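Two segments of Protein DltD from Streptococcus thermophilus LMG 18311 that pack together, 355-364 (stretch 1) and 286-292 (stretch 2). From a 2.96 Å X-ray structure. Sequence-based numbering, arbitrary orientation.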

# COMPACT_ATOMS: atom_id res chain seq x y z
N ALA A 355 4.05 4.21 17.34
CA ALA A 355 2.65 4.59 17.23
C ALA A 355 1.90 3.67 16.27
O ALA A 355 0.78 3.22 16.56
CB ALA A 355 2.54 6.05 16.80
N PHE A 356 2.51 3.37 15.11
CA PHE A 356 1.95 2.42 14.16
C PHE A 356 1.67 1.08 14.83
O PHE A 356 0.57 0.50 14.70
CB PHE A 356 2.91 2.26 12.98
CG PHE A 356 2.47 1.25 11.95
CD1 PHE A 356 2.75 -0.10 12.11
CD2 PHE A 356 1.80 1.66 10.80
CE1 PHE A 356 2.34 -1.02 11.18
CE2 PHE A 356 1.39 0.73 9.85
CZ PHE A 356 1.66 -0.60 10.05
N ASP A 357 2.65 0.58 15.59
CA ASP A 357 2.49 -0.68 16.29
C ASP A 357 1.29 -0.66 17.23
O ASP A 357 0.51 -1.63 17.27
CB ASP A 357 3.75 -1.01 17.09
CG ASP A 357 3.81 -2.47 17.44
OD1 ASP A 357 3.69 -3.30 16.52
OD2 ASP A 357 3.96 -2.81 18.63
N ARG A 358 1.10 0.44 17.96
CA ARG A 358 0.13 0.42 19.05
C ARG A 358 -1.27 0.08 18.55
O ARG A 358 -2.02 -0.64 19.23
CB ARG A 358 0.12 1.74 19.80
CG ARG A 358 1.29 1.91 20.77
CD ARG A 358 1.42 3.39 21.11
NE ARG A 358 2.54 3.65 22.00
CZ ARG A 358 2.48 3.52 23.32
NH1 ARG A 358 1.34 3.14 23.88
NH2 ARG A 358 3.56 3.77 24.05
N VAL A 359 -1.62 0.54 17.35
CA VAL A 359 -2.94 0.20 16.81
C VAL A 359 -2.87 -1.06 15.94
O VAL A 359 -3.76 -1.93 15.99
CB VAL A 359 -3.52 1.38 16.02
CG1 VAL A 359 -4.98 1.21 15.92
CG2 VAL A 359 -3.19 2.70 16.66
N VAL A 360 -1.82 -1.19 15.13
CA VAL A 360 -1.88 -2.22 14.10
C VAL A 360 -1.64 -3.59 14.69
O VAL A 360 -2.26 -4.57 14.27
CB VAL A 360 -0.88 -1.92 12.97
CG1 VAL A 360 -0.99 -3.01 11.91
CG2 VAL A 360 -1.24 -0.55 12.35
N ASN A 361 -0.70 -3.72 15.64
CA ASN A 361 -0.36 -5.03 16.14
C ASN A 361 -1.52 -5.64 16.89
O ASN A 361 -1.76 -6.84 16.79
CB ASN A 361 0.83 -4.99 17.04
CG ASN A 361 1.15 -6.35 17.51
OD1 ASN A 361 1.63 -7.18 16.74
ND2 ASN A 361 0.80 -6.65 18.74
N SER A 362 -2.21 -4.84 17.71
CA SER A 362 -3.45 -5.32 18.28
C SER A 362 -4.41 -5.75 17.19
O SER A 362 -5.10 -6.77 17.34
CB SER A 362 -4.10 -4.26 19.15
OG SER A 362 -5.52 -4.42 19.08
N PHE A 363 -4.49 -4.99 16.08
CA PHE A 363 -5.43 -5.41 15.03
C PHE A 363 -5.03 -6.75 14.40
O PHE A 363 -5.90 -7.57 14.09
CB PHE A 363 -5.56 -4.33 13.95
CG PHE A 363 -6.55 -4.70 12.86
CD1 PHE A 363 -6.13 -5.41 11.74
CD2 PHE A 363 -7.89 -4.34 12.96
CE1 PHE A 363 -7.02 -5.76 10.77
CE2 PHE A 363 -8.79 -4.69 12.00
CZ PHE A 363 -8.36 -5.41 10.89
N VAL A 364 -3.73 -6.98 14.20
CA VAL A 364 -3.29 -8.11 13.38
C VAL A 364 -3.07 -9.35 14.23
O VAL A 364 -3.23 -10.48 13.76
CB VAL A 364 -2.01 -7.77 12.59
CG1 VAL A 364 -1.50 -9.02 11.83
CG2 VAL A 364 -2.21 -6.59 11.63
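Stretch 2 (286-292) TNVIFVI

How does stretch 2 run relative to the helix of stretch 1? Residues 287-292 form an extended β-strand, preceded by Thr 286 in loop or turn, and the strand lies almost antiparallel to helix 355-364. The angle between their N-to-C directions is 173°, and the two axes come within 9.5 Å of each other. Because the directions oppose, the start of the strand meets the end of the helical stretch: Ile 289 has its CA 7.3 Å from the CA of Phe 363, while farther along the CA of Val 291 lies 8.2 Å from the CA of Phe 356. No hydrogen bond crosses the interface, and the contact is mainly side-chain packing.

What does the strand offer first? Thr 286 stays out of reach, but Asn 287 makes a close contact although its CA-to-CB bond points sideways. With chi1 in the t well, its side chain ends near the helix, placing ND2 of Asn 287 3.3 Å from CZ of Phe 363. Val 288 follows with its CA-to-CB bond directed away, as the alternation of an extended chain leads one to expect. Its backbone still takes part: the carbonyl carbon C of Val 288 is 3.6 Å from CZ of Phe 363, so the tip of the aromatic ring reaches the strand's main chain.

Why does Ile 289 dominate the contact? The CA-to-CB bond of Ile 289 points toward the helix and that of Phe 363 toward the strand, and these two residues bury the most surface, 97 and 100 Å² respectively. The aliphatic side chain lies over one face of the ring. Ile 289 CB sits 3.8 Å from the centroid of the Phe 363 ring and only 8° off the ring normal, a CH-pi arrangement, and Ile 289 CG2 is 3.6 Å from Phe 363 CD1. With chi1 and chi2 both t, the side chain is extended, and Ile 289 CD1 reaches back along the helix to Val 359 CG1 at 4.0 Å and Val 360 CG2 at 4.3 Å.

Where does the contact end? Phe 290 is out of reach, and in the next residue the CA-to-CB bond of Val 291 again points toward the helix. CG2 of Val 291 lies 3.7 Å from CE2 of Phe 356 and 4.2 Å from CG2 of Val 360, thus meeting residues one helical turn apart. Val 360 thereby touches both Ile 289 and Val 291, linking the two strand residues through a single side chain. Ile 292, the last residue of the stretch, makes no contact.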

# COMPACT_ATOMS: atom_id res chain seq x y z
N THR A 286 -12.59 -9.45 3.53
CA THR A 286 -11.32 -9.22 4.18
C THR A 286 -11.47 -8.12 5.23
O THR A 286 -12.18 -7.13 5.02
CB THR A 286 -10.25 -8.83 3.17
OG1 THR A 286 -10.06 -9.92 2.26
CG2 THR A 286 -8.93 -8.51 3.90
N ASN A 287 -10.81 -8.32 6.35
CA ASN A 287 -10.87 -7.36 7.44
C ASN A 287 -9.56 -6.57 7.46
O ASN A 287 -8.47 -7.13 7.69
CB ASN A 287 -11.15 -8.08 8.75
CG ASN A 287 -11.47 -7.12 9.85
OD1 ASN A 287 -12.11 -6.08 9.61
ND2 ASN A 287 -10.99 -7.42 11.05
N VAL A 288 -9.67 -5.27 7.22
CA VAL A 288 -8.52 -4.43 6.92
C VAL A 288 -8.49 -3.31 7.93
O VAL A 288 -9.54 -2.83 8.37
CB VAL A 288 -8.60 -3.85 5.50
CG1 VAL A 288 -7.30 -3.23 5.13
CG2 VAL A 288 -9.00 -4.93 4.49
N ILE A 289 -7.29 -2.90 8.32
CA ILE A 289 -7.07 -1.64 9.00
C ILE A 289 -6.33 -0.73 8.04
O ILE A 289 -5.30 -1.11 7.47
CB ILE A 289 -6.31 -1.82 10.33
CG1 ILE A 289 -6.17 -0.48 11.05
CG2 ILE A 289 -4.93 -2.47 10.14
CD1 ILE A 289 -5.50 -0.60 12.41
N PHE A 290 -6.88 0.47 7.82
CA PHE A 290 -6.33 1.42 6.87
C PHE A 290 -5.49 2.46 7.60
O PHE A 290 -5.98 3.13 8.51
CB PHE A 290 -7.46 2.08 6.07
CG PHE A 290 -8.22 1.10 5.19
CD1 PHE A 290 -9.27 0.36 5.70
CD2 PHE A 290 -7.86 0.90 3.87
CE1 PHE A 290 -9.96 -0.56 4.89
CE2 PHE A 290 -8.55 -0.01 3.06
CZ PHE A 290 -9.59 -0.73 3.56
N VAL A 291 -4.22 2.58 7.23
CA VAL A 291 -3.32 3.47 7.93
C VAL A 291 -3.17 4.76 7.14
O VAL A 291 -2.88 4.71 5.94
CB VAL A 291 -1.94 2.83 8.16
CG1 VAL A 291 -1.12 3.73 9.06
CG2 VAL A 291 -2.07 1.41 8.74
N ILE A 292 -3.35 5.90 7.80
CA ILE A 292 -3.15 7.19 7.14
C ILE A 292 -2.01 7.95 7.81
O ILE A 292 -2.15 8.35 8.97
CB ILE A 292 -4.42 8.03 7.14
CG1 ILE A 292 -5.56 7.23 6.53
CG2 ILE A 292 -4.16 9.29 6.37
CD1 ILE A 292 -6.89 7.91 6.60